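Local coordinates for putative NADH dehydrogenase/NAD(P)H nitroreductase (Bacteroides thetaiotaomicron VPI-5482, PDB 3KWK), which binds flavin mononucleotide and is probably an NAD(P)H-dependent oxidoreductase of the nitroreductase family, at the interface of chains A and B. Numbering follows the deposited sequence. Chains: chain A/B, Putative NADH dehydrogenase/NAD(P)H nitroreductase.

Contacts 1 to 4 belong to a two-fold symmetric interface, and each has a twin with the chains exchanged. Contacts 2 and 4 are neighbours, their C-alpha centres about 10 Å apart, and share A:Arg52, in the loop before strand 54-59, and A:Trp54, its first residue. Contact 3 carries on along that strand, its centre about 14 Å from that of contact 4, so the C-terminal arm of chain B runs from contact 2 through contact 4 to contact 3. Contact 1, its C-alpha centre 19 to 22 Å from theirs, joins the loop after strand 122-123 of chain A to the start of helix 97-114 of chain B. Such an arm-swapped interface fits the family's usual dimer.

Contact 1: the interface of chains A and B. Residues chain A 123, 125-127; chain B 95-96, 99.
A:Tyr127 and B:Tyr96 both carry CG anti to the carbonyl carbon (chi1 -58° and -55°), and from these positions their side chains cross at about a right angle and bring the two phenol hydroxyls together. The model places the two OH atoms too close for the separation to be trusted, so the pairing is a plausible hydrogen bond with doubtful geometry and no assigned direction. Beside it, the ring edges touch, CE2 of A:Tyr127 lying 3.9 Å from CE1 of B:Tyr96. The B:Tyr96 hydroxyl sits at the edge of the A:Tyr127 ring, in its plane. B:Phe95 takes the crowded chi1 position of 56°, between its backbone N and carbonyl carbon; its ring meets the A:Tyr127 hydroxyl edge-on, with B:Phe95 CZ 3.3 Å from that OH. CE1 of B:Phe95 also rests over the rim of the B:Tyr96 ring. A:Pro126, which follows a cis peptide bond, presents CD to CE1 of B:Tyr96 at 4.0 Å and CG to the B:Phe95 ring. With an alanine in place of B:Tyr96, the A:Tyr127 hydroxyl would probably lose its partner and A:Pro126 CD its aromatic neighbour. Farther along, CD1 of B:Leu99 touches the edge of the A:Tyr125 ring at CD1, 4.0 Å away. A:Ala123, a flavin-site residue, ends strand 122-123, and the loop after it carries A:Tyr125 to A:Tyr127 into helix 128-138, facing the start of helix 97-114 of chain B.

Contact 2: the interface of chains A and B. Residues chain A 43, 45, 50, 52, 54; chain B 162-164.
B:Lys164 lies on an irregular loop (phi/psi -100°/0°) and faces A:Arg52, whose backbone has positive phi, just ahead of strand 54-59. The lysine side chain runs across the guanidinium of A:Arg52, with B:Lys164 CG over the centre of one face, 3.6 Å from CZ. B:Lys164 CD then reaches the edge of the A:Trp54 ring, 3.9 Å from CZ2. A bend at chi4 (89°) turns B:Lys164 NZ to the carbonyl O of A:Ala45, a 2.8 Å hydrogen bond made from above the carbonyl plane.

A:Asp50 keeps the guanidinium from turning. It is gripped side-on, NE of A:Arg52 to A:Asp50 OD1 at 2.8 Å in a nearly straight salt bridge, and NH2 to the syn lone pair of OD2. OD1 is met from above the carboxylate plane. The carboxylate is also near the ammonium groups of B:Lys162 and B:Lys164, both flavin-binding residues, without touching either; its charge would probably ease the gathering of positive groups. The A:Trp54 ring is sandwiched between CA of A:Met43, a selenomethionine, and CA of A:Arg52.

Waters finish the joint: NH1 of A:Arg52 reaches the carbonyl O of B:Lys164 through water 1, and NE1 of A:Trp54 holds water 2 at 2.8 Å, which passes on to that same carbonyl O.

Contact 3: the interface of chains A and B. Residues chain A 57-61, 64; chain B 172-174.
OD1 of the B:Asn173 amide takes two backbone N-H groups of chain A, from A:Ser60 N at 2.8 Å and from A:Asp61 N at 3.0 Å. Both donors are tilted from the carbonyl plane, the second by 32°. The asparagine's own backbone N, B:Asn173 N, gives a hydrogen bond to A:Val58 O at 2.9 Å, so one residue is pinned at main chain and side chain together. CG of B:Asn173 lies anti to the carbonyl carbon (chi1 -71°), which carries the amide toward the turn after strand 54-59. Its ND2 has a weak bond to A:Ser60 OG and shares water 4 with that hydroxyl. A leucine in place of B:Asn173 would probably leave the N-H groups of A:Ser60 and A:Asp61 without the acceptor they share.

Around this core, CB of A:Asp61 packs against the amide, 3.9 Å from B:Asn173 CG. The methylene CE of A:Lys64 passes 3.3 Å from B:Asn173 O, and CG1 of A:Val57 meets the carbonyl carbon of B:Asn173. A:Val58 and B:Tyr172 lie side by side, pointing the same way, with A:Val58 CB 3.8 Å from CD1 of the B:Tyr172 ring. Farther out, A:Asp61 OD1 accepts A:Lys64 N through its anti lone pair and caps the start of helix 62-71, which is likely to steady the turn that supplies the two N-H groups. The parallel bridge between A:Val58 and B:Tyr172 adds strand 170-172 of chain B to the edge of chain A's sheet, fastening the swapped C-terminal arm to its partner.

Contact 4: the interface of chains A and B. Residues chain A 52-55, 93; chain B 168-169, 171, 175.
Strand 54-59 of chain A and the loop before it meet the 3-10 helix 167-169, strand 170-172 and the C-terminal end of chain B, in the arm exchange common among nitroreductase-family dimers. The carboxylate of A:Glu55 lies at the centre. A:Glu55 OE1 takes NE2 of B:His171 at 2.7 Å, almost straight (173° at H) and in the imidazole plane, reaching the oxygen on its anti side but 30° out of the carboxylate plane. A:Glu55 OE2 receives NZ of B:Lys169 at 2.8 Å, a salt bridge from above the carboxylate plane. A bend at chi2 (-71°) in A:Glu55 turns the carboxylate toward both partners.

NZ of B:Lys169 has further weak bonds to the carbonyl O atoms of A:Arg52 and A:Trp54, but the lysine's methylenes are modelled too close to the surrounding oxygens for its path to be trusted in detail. The A:Arg52 O also lies at the edge of the A:Arg93 guanidinium, with a weak bond from NH1.

Behind B:His171, its ND1 donates to the terminal carboxylate oxygen OXT of B:Tyr175 at 2.7 Å, which fixes the ring's rotation and would probably favour a positive imidazole. The B:Tyr175 ring also covers a face of the imidazole. Water 5 joins OE1 of A:Glu55 to the B:Lys168 carbonyl O, at 2.8 Å from each.

Contact 1: the interface of chains A and B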
loop_
_atom_site.group_PDB
_atom_site.type_symbol
_atom_site.label_atom_id
_atom_site.label_comp_id
_atom_site.label_asym_id
_atom_site.label_seq_id
_atom_site.Cartn_x
_atom_site.Cartn_y
_atom_site.Cartn_z
ATOM N N ALA A 123 -4.998 4.753 -12.220
ATOM C CA ALA A 123 -4.298 5.969 -11.801
ATOM C C ALA A 123 -5.077 7.200 -12.145
ATOM O O ALA A 123 -5.570 7.335 -13.260
ATOM C CB ALA A 123 -2.907 6.059 -12.501
ATOM N N TYR A 125 -3.668 10.634 -10.205
ATOM C CA TYR A 125 -2.234 10.914 -9.962
ATOM C C TYR A 125 -1.380 9.783 -10.576
ATOM O O TYR A 125 -1.716 8.605 -10.419
ATOM C CB TYR A 125 -1.986 11.048 -8.467
ATOM C CG TYR A 125 -0.533 11.342 -8.111
ATOM C CD1 TYR A 125 0.374 10.308 -7.994
ATOM C CD2 TYR A 125 -0.060 12.649 -8.003
ATOM C CE1 TYR A 125 1.721 10.559 -7.795
ATOM C CE2 TYR A 125 1.242 12.915 -7.753
ATOM C CZ TYR A 125 2.151 11.882 -7.647
ATOM O OH TYR A 125 3.494 12.105 -7.423
ATOM N N PRO A 126 -0.261 10.120 -11.235
ATOM C CA PRO A 126 0.374 11.415 -11.375
ATOM C C PRO A 126 -0.036 12.246 -12.612
ATOM O O PRO A 126 0.648 13.214 -12.956
ATOM C CB PRO A 126 1.840 11.027 -11.509
ATOM C CG PRO A 126 1.831 9.770 -12.303
ATOM C CD PRO A 126 0.623 9.041 -11.731
ATOM N N TYR A 127 -1.142 11.893 -13.229
ATOM C CA TYR A 127 -1.531 12.524 -14.462
ATOM C C TYR A 127 -2.433 13.688 -14.192
ATOM O O TYR A 127 -3.578 13.507 -13.727
ATOM C CB TYR A 127 -2.189 11.505 -15.380
ATOM C CG TYR A 127 -1.352 10.322 -15.732
ATOM C CD1 TYR A 127 -0.485 10.368 -16.799
ATOM C CD2 TYR A 127 -1.457 9.143 -15.032
ATOM C CE1 TYR A 127 0.289 9.296 -17.139
ATOM C CE2 TYR A 127 -0.694 8.058 -15.361
ATOM C CZ TYR A 127 0.164 8.135 -16.446
ATOM O OH TYR A 127 0.873 7.039 -16.844
ATOM N N PHE B 95 7.909 5.463 -13.437
ATOM C CA PHE B 95 7.599 6.688 -12.661
ATOM C C PHE B 95 6.463 6.459 -11.650
ATOM O O PHE B 95 6.079 7.384 -10.938
ATOM C CB PHE B 95 7.338 7.912 -13.553
ATOM C CG PHE B 95 6.231 7.741 -14.590
ATOM C CD1 PHE B 95 4.908 7.744 -14.186
ATOM C CD2 PHE B 95 6.511 7.611 -15.934
ATOM C CE1 PHE B 95 3.865 7.588 -15.086
ATOM C CE2 PHE B 95 5.499 7.472 -16.830
ATOM C CZ PHE B 95 4.152 7.447 -16.389
ATOM N N TYR B 96 5.943 5.234 -11.588
ATOM C CA TYR B 96 5.012 4.879 -10.521
ATOM C C TYR B 96 5.733 4.232 -9.356
ATOM O O TYR B 96 5.080 3.763 -8.450
ATOM C CB TYR B 96 3.971 3.886 -11.018
ATOM C CG TYR B 96 3.157 4.253 -12.221
ATOM C CD1 TYR B 96 2.127 5.160 -12.136
ATOM C CD2 TYR B 96 3.344 3.602 -13.419
ATOM C CE1 TYR B 96 1.358 5.454 -13.240
ATOM C CE2 TYR B 96 2.558 3.854 -14.514
ATOM C CZ TYR B 96 1.566 4.758 -14.428
ATOM O OH TYR B 96 0.785 4.967 -15.552
ATOM N N LEU B 99 4.642 4.607 -5.719
ATOM C CA LEU B 99 3.267 4.133 -5.478
ATOM C C LEU B 99 3.271 2.607 -5.378
ATOM O O LEU B 99 2.813 2.046 -4.392
ATOM C CB LEU B 99 2.322 4.646 -6.582
ATOM C CG LEU B 99 2.376 6.174 -6.905
ATOM C CD1 LEU B 99 1.464 6.496 -8.128
ATOM C CD2 LEU B 99 1.987 6.985 -5.636
#

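Contact 2: the interface of chains A and B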
loop_
_atom_site.group_PDB
_atom_site.type_symbol
_atom_site.label_atom_id
_atom_site.label_comp_id
_atom_site.label_asym_id
_atom_site.label_seq_id
_atom_site.Cartn_x
_atom_site.Cartn_y
_atom_site.Cartn_z
HETATM N N MSE A 43 -8.974 3.130 5.747
HETATM C CA MSE A 43 -8.619 4.023 6.863
HETATM C C MSE A 43 -7.634 3.390 7.864
HETATM O O MSE A 43 -7.033 4.118 8.653
HETATM C CB MSE A 43 -9.877 4.534 7.550
HETATM C CG MSE A 43 -10.539 5.640 6.710
HETATM SE SE MSE A 43 -12.214 6.366 7.309
HETATM C CE MSE A 43 -13.047 4.696 7.692
ATOM N N ALA A 45 -4.801 2.009 7.104
ATOM C CA ALA A 45 -3.428 2.172 6.611
ATOM C C ALA A 45 -2.481 2.889 7.599
ATOM O O ALA A 45 -2.893 3.703 8.455
ATOM C CB ALA A 45 -3.442 2.984 5.285
ATOM N N ASP A 50 1.163 10.118 11.393
ATOM C CA ASP A 50 -0.219 9.820 11.744
ATOM C C ASP A 50 -1.189 10.941 11.423
ATOM O O ASP A 50 -2.167 11.207 12.135
ATOM C CB ASP A 50 -0.341 9.367 13.218
ATOM C CG ASP A 50 -1.586 8.558 13.483
ATOM O OD1 ASP A 50 -2.193 8.063 12.519
ATOM O OD2 ASP A 50 -2.020 8.435 14.680
ATOM N N ARG A 52 -3.232 10.943 8.731
ATOM C CA ARG A 52 -4.464 10.374 8.228
ATOM C C ARG A 52 -5.107 11.287 7.190
ATOM O O ARG A 52 -6.251 11.687 7.328
ATOM C CB ARG A 52 -5.440 9.982 9.328
ATOM C CG ARG A 52 -4.776 9.189 10.480
ATOM C CD ARG A 52 -5.729 8.913 11.616
ATOM N NE ARG A 52 -4.979 8.361 12.733
ATOM C CZ ARG A 52 -5.515 8.004 13.898
ATOM N NH1 ARG A 52 -6.800 8.132 14.104
ATOM N NH2 ARG A 52 -4.732 7.510 14.853
ATOM N N TRP A 54 -6.138 10.862 4.167
ATOM C CA TRP A 54 -7.058 10.282 3.176
ATOM C C TRP A 54 -8.470 10.820 3.229
ATOM O O TRP A 54 -8.982 11.162 4.297
ATOM C CB TRP A 54 -7.067 8.769 3.272
ATOM C CG TRP A 54 -7.069 8.277 4.667
ATOM C CD1 TRP A 54 -8.047 8.425 5.577
ATOM C CD2 TRP A 54 -5.983 7.635 5.338
ATOM N NE1 TRP A 54 -7.687 7.877 6.783
ATOM C CE2 TRP A 54 -6.394 7.419 6.667
ATOM C CE3 TRP A 54 -4.696 7.246 4.951
ATOM C CZ2 TRP A 54 -5.585 6.740 7.596
ATOM C CZ3 TRP A 54 -3.903 6.600 5.871
ATOM C CH2 TRP A 54 -4.331 6.399 7.180
ATOM N N LYS B 162 -4.346 1.104 16.365
ATOM C CA LYS B 162 -5.079 2.368 16.287
ATOM C C LYS B 162 -6.412 2.124 15.610
ATOM O O LYS B 162 -6.507 1.349 14.642
ATOM C CB LYS B 162 -4.272 3.412 15.531
ATOM C CG LYS B 162 -3.000 3.805 16.311
ATOM C CD LYS B 162 -2.054 4.678 15.562
ATOM C CE LYS B 162 -0.720 4.901 16.365
ATOM N NZ LYS B 162 0.131 3.587 16.487
ATOM N N GLN B 163 -7.446 2.789 16.136
ATOM C CA GLN B 163 -8.785 2.737 15.555
ATOM C C GLN B 163 -8.987 4.051 14.791
ATOM O O GLN B 163 -9.279 5.053 15.371
ATOM C CB GLN B 163 -9.808 2.529 16.663
ATOM C CG GLN B 163 -9.620 1.146 17.255
ATOM C CD GLN B 163 -10.611 0.783 18.323
ATOM O OE1 GLN B 163 -10.387 1.056 19.497
ATOM N NE2 GLN B 163 -11.699 0.112 17.921
ATOM N N LYS B 164 -8.770 4.036 13.487
ATOM C CA LYS B 164 -8.746 5.264 12.729
ATOM C C LYS B 164 -10.038 5.551 11.995
ATOM O O LYS B 164 -10.157 6.569 11.326
ATOM C CB LYS B 164 -7.629 5.231 11.705
ATOM C CG LYS B 164 -6.231 4.859 12.222
ATOM C CD LYS B 164 -5.211 5.135 11.105
ATOM C CE LYS B 164 -3.804 4.811 11.499
ATOM N NZ LYS B 164 -3.488 3.409 11.186
HETATM O O HOH W 1 -9.177 8.984 12.749
HETATM O O HOH W 2 -8.999 8.168 9.266
HETATM O O HOH W 3 -7.780 7.617 16.635
#

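Contact 3: the interface of chains A and B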
loop_
_atom_site.group_PDB
_atom_site.type_symbol
_atom_site.label_atom_id
_atom_site.label_comp_id
_atom_site.label_asym_id
_atom_site.label_seq_id
_atom_site.Cartn_x
_atom_site.Cartn_y
_atom_site.Cartn_z
ATOM N N VAL A 57 -14.126 9.156 -1.863
ATOM C CA VAL A 57 -15.407 9.492 -2.517
ATOM C C VAL A 57 -15.953 8.171 -3.054
ATOM O O VAL A 57 -15.349 7.541 -3.898
ATOM C CB VAL A 57 -15.288 10.546 -3.615
ATOM C CG1 VAL A 57 -16.653 10.949 -4.207
ATOM C CG2 VAL A 57 -14.545 11.798 -3.124
ATOM N N VAL A 58 -17.114 7.782 -2.546
ATOM C CA VAL A 58 -17.817 6.599 -3.016
ATOM C C VAL A 58 -18.763 7.052 -4.099
ATOM O O VAL A 58 -19.655 7.832 -3.822
ATOM C CB VAL A 58 -18.623 5.931 -1.876
ATOM C CG1 VAL A 58 -19.396 4.712 -2.459
ATOM C CG2 VAL A 58 -17.668 5.600 -0.702
ATOM N N VAL A 59 -18.543 6.608 -5.334
ATOM C CA VAL A 59 -19.327 7.078 -6.466
ATOM C C VAL A 59 -20.279 5.949 -6.904
ATOM O O VAL A 59 -19.823 4.878 -7.326
ATOM C CB VAL A 59 -18.467 7.525 -7.660
ATOM C CG1 VAL A 59 -19.352 7.979 -8.836
ATOM C CG2 VAL A 59 -17.502 8.701 -7.255
ATOM N N SER A 60 -21.576 6.223 -6.832
ATOM C CA SER A 60 -22.617 5.285 -7.255
ATOM C C SER A 60 -23.533 5.879 -8.316
ATOM O O SER A 60 -24.491 5.207 -8.760
ATOM C CB SER A 60 -23.460 4.921 -6.043
ATOM O OG SER A 60 -24.003 6.103 -5.477
ATOM N N ASP A 61 -23.320 7.153 -8.664
ATOM C CA ASP A 61 -24.084 7.829 -9.689
ATOM C C ASP A 61 -23.634 7.372 -11.094
ATOM O O ASP A 61 -22.496 7.601 -11.514
ATOM C CB ASP A 61 -23.939 9.342 -9.560
ATOM C CG ASP A 61 -24.788 10.090 -10.586
ATOM O OD1 ASP A 61 -24.387 10.216 -11.763
ATOM O OD2 ASP A 61 -25.896 10.521 -10.217
ATOM N N LYS A 64 -22.066 9.990 -13.428
ATOM C CA LYS A 64 -20.714 10.404 -13.100
ATOM C C LYS A 64 -19.724 9.300 -13.488
ATOM O O LYS A 64 -18.636 9.550 -13.981
ATOM C CB LYS A 64 -20.490 10.718 -11.603
ATOM C CG LYS A 64 -20.923 12.047 -11.116
ATOM C CD LYS A 64 -20.580 12.188 -9.622
ATOM C CE LYS A 64 -21.290 13.357 -9.053
ATOM N NZ LYS A 64 -21.206 14.434 -10.006
ATOM N N TYR B 172 -20.084 10.773 -0.369
ATOM C CA TYR B 172 -20.893 10.100 -1.385
ATOM C C TYR B 172 -21.109 10.983 -2.613
ATOM O O TYR B 172 -21.762 12.035 -2.546
ATOM C CB TYR B 172 -22.213 9.674 -0.754
ATOM C CG TYR B 172 -22.000 8.622 0.291
ATOM C CD1 TYR B 172 -21.720 7.319 -0.092
ATOM C CD2 TYR B 172 -22.015 8.914 1.652
ATOM C CE1 TYR B 172 -21.468 6.324 0.852
ATOM C CE2 TYR B 172 -21.784 7.913 2.609
ATOM C CZ TYR B 172 -21.499 6.629 2.197
ATOM O OH TYR B 172 -21.266 5.601 3.111
ATOM N N ASN B 173 -20.552 10.540 -3.757
ATOM C CA ASN B 173 -20.700 11.094 -5.108
ATOM C C ASN B 173 -19.999 12.411 -5.334
ATOM O O ASN B 173 -19.421 12.606 -6.389
ATOM C CB ASN B 173 -22.167 11.178 -5.583
ATOM C CG ASN B 173 -22.772 9.790 -5.871
ATOM O OD1 ASN B 173 -22.145 8.975 -6.535
ATOM N ND2 ASN B 173 -23.978 9.528 -5.370
ATOM N N GLN B 174 -20.067 13.301 -4.352
ATOM C CA GLN B 174 -19.343 14.584 -4.403
ATOM C C GLN B 174 -18.890 14.962 -2.968
ATOM O O GLN B 174 -19.442 14.485 -1.980
ATOM C CB GLN B 174 -20.161 15.641 -5.104
ATOM C CG GLN B 174 -21.057 16.410 -4.268
ATOM C CD GLN B 174 -21.532 17.681 -4.985
ATOM O OE1 GLN B 174 -21.267 18.847 -4.552
ATOM N NE2 GLN B 174 -22.239 17.463 -6.114
HETATM O O HOH W 4 -26.209 7.360 -6.419
#

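Contact 4: the interface of chains A and B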
loop_
_atom_site.group_PDB
_atom_site.type_symbol
_atom_site.label_atom_id
_atom_site.label_comp_id
_atom_site.label_asym_id
_atom_site.label_seq_id
_atom_site.Cartn_x
_atom_site.Cartn_y
_atom_site.Cartn_z
ATOM N N ARG A 52 -3.232 10.943 8.731
ATOM C CA ARG A 52 -4.464 10.374 8.228
ATOM C C ARG A 52 -5.107 11.287 7.190
ATOM O O ARG A 52 -6.251 11.687 7.328
ATOM C CB ARG A 52 -5.440 9.982 9.328
ATOM C CG ARG A 52 -4.776 9.189 10.480
ATOM C CD ARG A 52 -5.729 8.913 11.616
ATOM N NE ARG A 52 -4.979 8.361 12.733
ATOM C CZ ARG A 52 -5.515 8.004 13.898
ATOM N NH1 ARG A 52 -6.800 8.132 14.104
ATOM N NH2 ARG A 52 -4.732 7.510 14.853
ATOM N N PRO A 53 -4.340 11.589 6.131
ATOM C CA PRO A 53 -4.781 12.596 5.173
ATOM C C PRO A 53 -5.758 12.120 4.109
ATOM O O PRO A 53 -6.182 12.892 3.246
ATOM C CB PRO A 53 -3.467 13.008 4.500
ATOM C CG PRO A 53 -2.695 11.743 4.439
ATOM C CD PRO A 53 -3.010 11.062 5.780
ATOM N N TRP A 54 -6.138 10.862 4.167
ATOM C CA TRP A 54 -7.058 10.282 3.176
ATOM C C TRP A 54 -8.470 10.820 3.229
ATOM O O TRP A 54 -8.982 11.162 4.297
ATOM C CB TRP A 54 -7.067 8.769 3.272
ATOM C CG TRP A 54 -7.069 8.277 4.667
ATOM C CD1 TRP A 54 -8.047 8.425 5.577
ATOM C CD2 TRP A 54 -5.983 7.635 5.338
ATOM N NE1 TRP A 54 -7.687 7.877 6.783
ATOM C CE2 TRP A 54 -6.394 7.419 6.667
ATOM C CE3 TRP A 54 -4.696 7.246 4.951
ATOM C CZ2 TRP A 54 -5.585 6.740 7.596
ATOM C CZ3 TRP A 54 -3.903 6.600 5.871
ATOM C CH2 TRP A 54 -4.331 6.399 7.180
ATOM N N GLU A 55 -9.077 10.901 2.062
ATOM C CA GLU A 55 -10.477 11.220 1.844
ATOM C C GLU A 55 -10.986 10.270 0.774
ATOM O O GLU A 55 -10.319 10.101 -0.257
ATOM C CB GLU A 55 -10.626 12.700 1.392
ATOM C CG GLU A 55 -10.102 13.752 2.397
ATOM C CD GLU A 55 -10.949 13.924 3.660
ATOM O OE1 GLU A 55 -12.111 13.482 3.737
ATOM O OE2 GLU A 55 -10.390 14.514 4.616
ATOM N N ARG A 93 -2.494 18.912 4.384
ATOM C CA ARG A 93 -2.251 18.273 5.678
ATOM C C ARG A 93 -1.000 17.397 5.693
ATOM O O ARG A 93 -0.443 17.154 6.736
ATOM C CB ARG A 93 -3.472 17.449 6.093
ATOM C CG ARG A 93 -4.721 18.317 6.458
ATOM C CD ARG A 93 -5.871 17.497 7.071
ATOM N NE ARG A 93 -5.463 17.042 8.374
ATOM C CZ ARG A 93 -5.421 15.782 8.804
ATOM N NH1 ARG A 93 -5.907 14.731 8.086
ATOM N NH2 ARG A 93 -4.930 15.590 10.013
ATOM N N LYS B 168 -16.151 11.136 8.779
ATOM C CA LYS B 168 -16.013 12.427 8.117
ATOM C C LYS B 168 -15.180 12.334 6.837
ATOM O O LYS B 168 -15.242 13.224 5.996
ATOM C CB LYS B 168 -15.371 13.462 9.053
ATOM C CG LYS B 168 -16.105 13.682 10.369
ATOM C CD LYS B 168 -15.509 14.831 11.168
ATOM C CE LYS B 168 -14.088 14.552 11.595
ATOM N NZ LYS B 168 -13.997 13.326 12.430
ATOM N N LYS B 169 -14.396 11.267 6.711
ATOM C CA LYS B 169 -13.536 11.068 5.549
ATOM C C LYS B 169 -14.230 10.259 4.428
ATOM O O LYS B 169 -13.567 9.891 3.455
ATOM C CB LYS B 169 -12.220 10.359 5.979
ATOM C CG LYS B 169 -11.334 11.056 7.039
ATOM C CD LYS B 169 -10.622 12.277 6.482
ATOM C CE LYS B 169 -9.147 12.443 6.962
ATOM N NZ LYS B 169 -8.323 13.416 6.096
ATOM N N HIS B 171 -17.231 10.416 1.592
ATOM C CA HIS B 171 -18.013 11.351 0.790
ATOM C C HIS B 171 -18.791 10.524 -0.232
ATOM O O HIS B 171 -18.250 9.618 -0.815
ATOM C CB HIS B 171 -17.104 12.376 0.101
ATOM C CG HIS B 171 -16.132 13.034 1.038
ATOM N ND1 HIS B 171 -16.343 14.283 1.589
ATOM C CD2 HIS B 171 -14.965 12.587 1.564
ATOM C CE1 HIS B 171 -15.330 14.581 2.388
ATOM N NE2 HIS B 171 -14.495 13.561 2.418
ATOM N N TYR B 175 -17.848 15.782 -2.893
ATOM C CA TYR B 175 -17.160 16.086 -1.655
ATOM C C TYR B 175 -18.010 16.670 -0.512
ATOM O O TYR B 175 -18.686 17.644 -0.805
ATOM C CB TYR B 175 -16.008 17.040 -1.948
ATOM C CG TYR B 175 -14.938 16.902 -0.884
ATOM C CD1 TYR B 175 -14.075 15.799 -0.879
ATOM C CD2 TYR B 175 -14.798 17.837 0.132
ATOM C CE1 TYR B 175 -13.114 15.668 0.080
ATOM C CE2 TYR B 175 -13.790 17.689 1.091
ATOM C CZ TYR B 175 -12.985 16.606 1.069
ATOM O OH TYR B 175 -11.992 16.464 2.016
ATOM O OXT TYR B 175 -18.002 16.225 0.678
HETATM O O HOH W 5 -13.367 15.199 5.611
#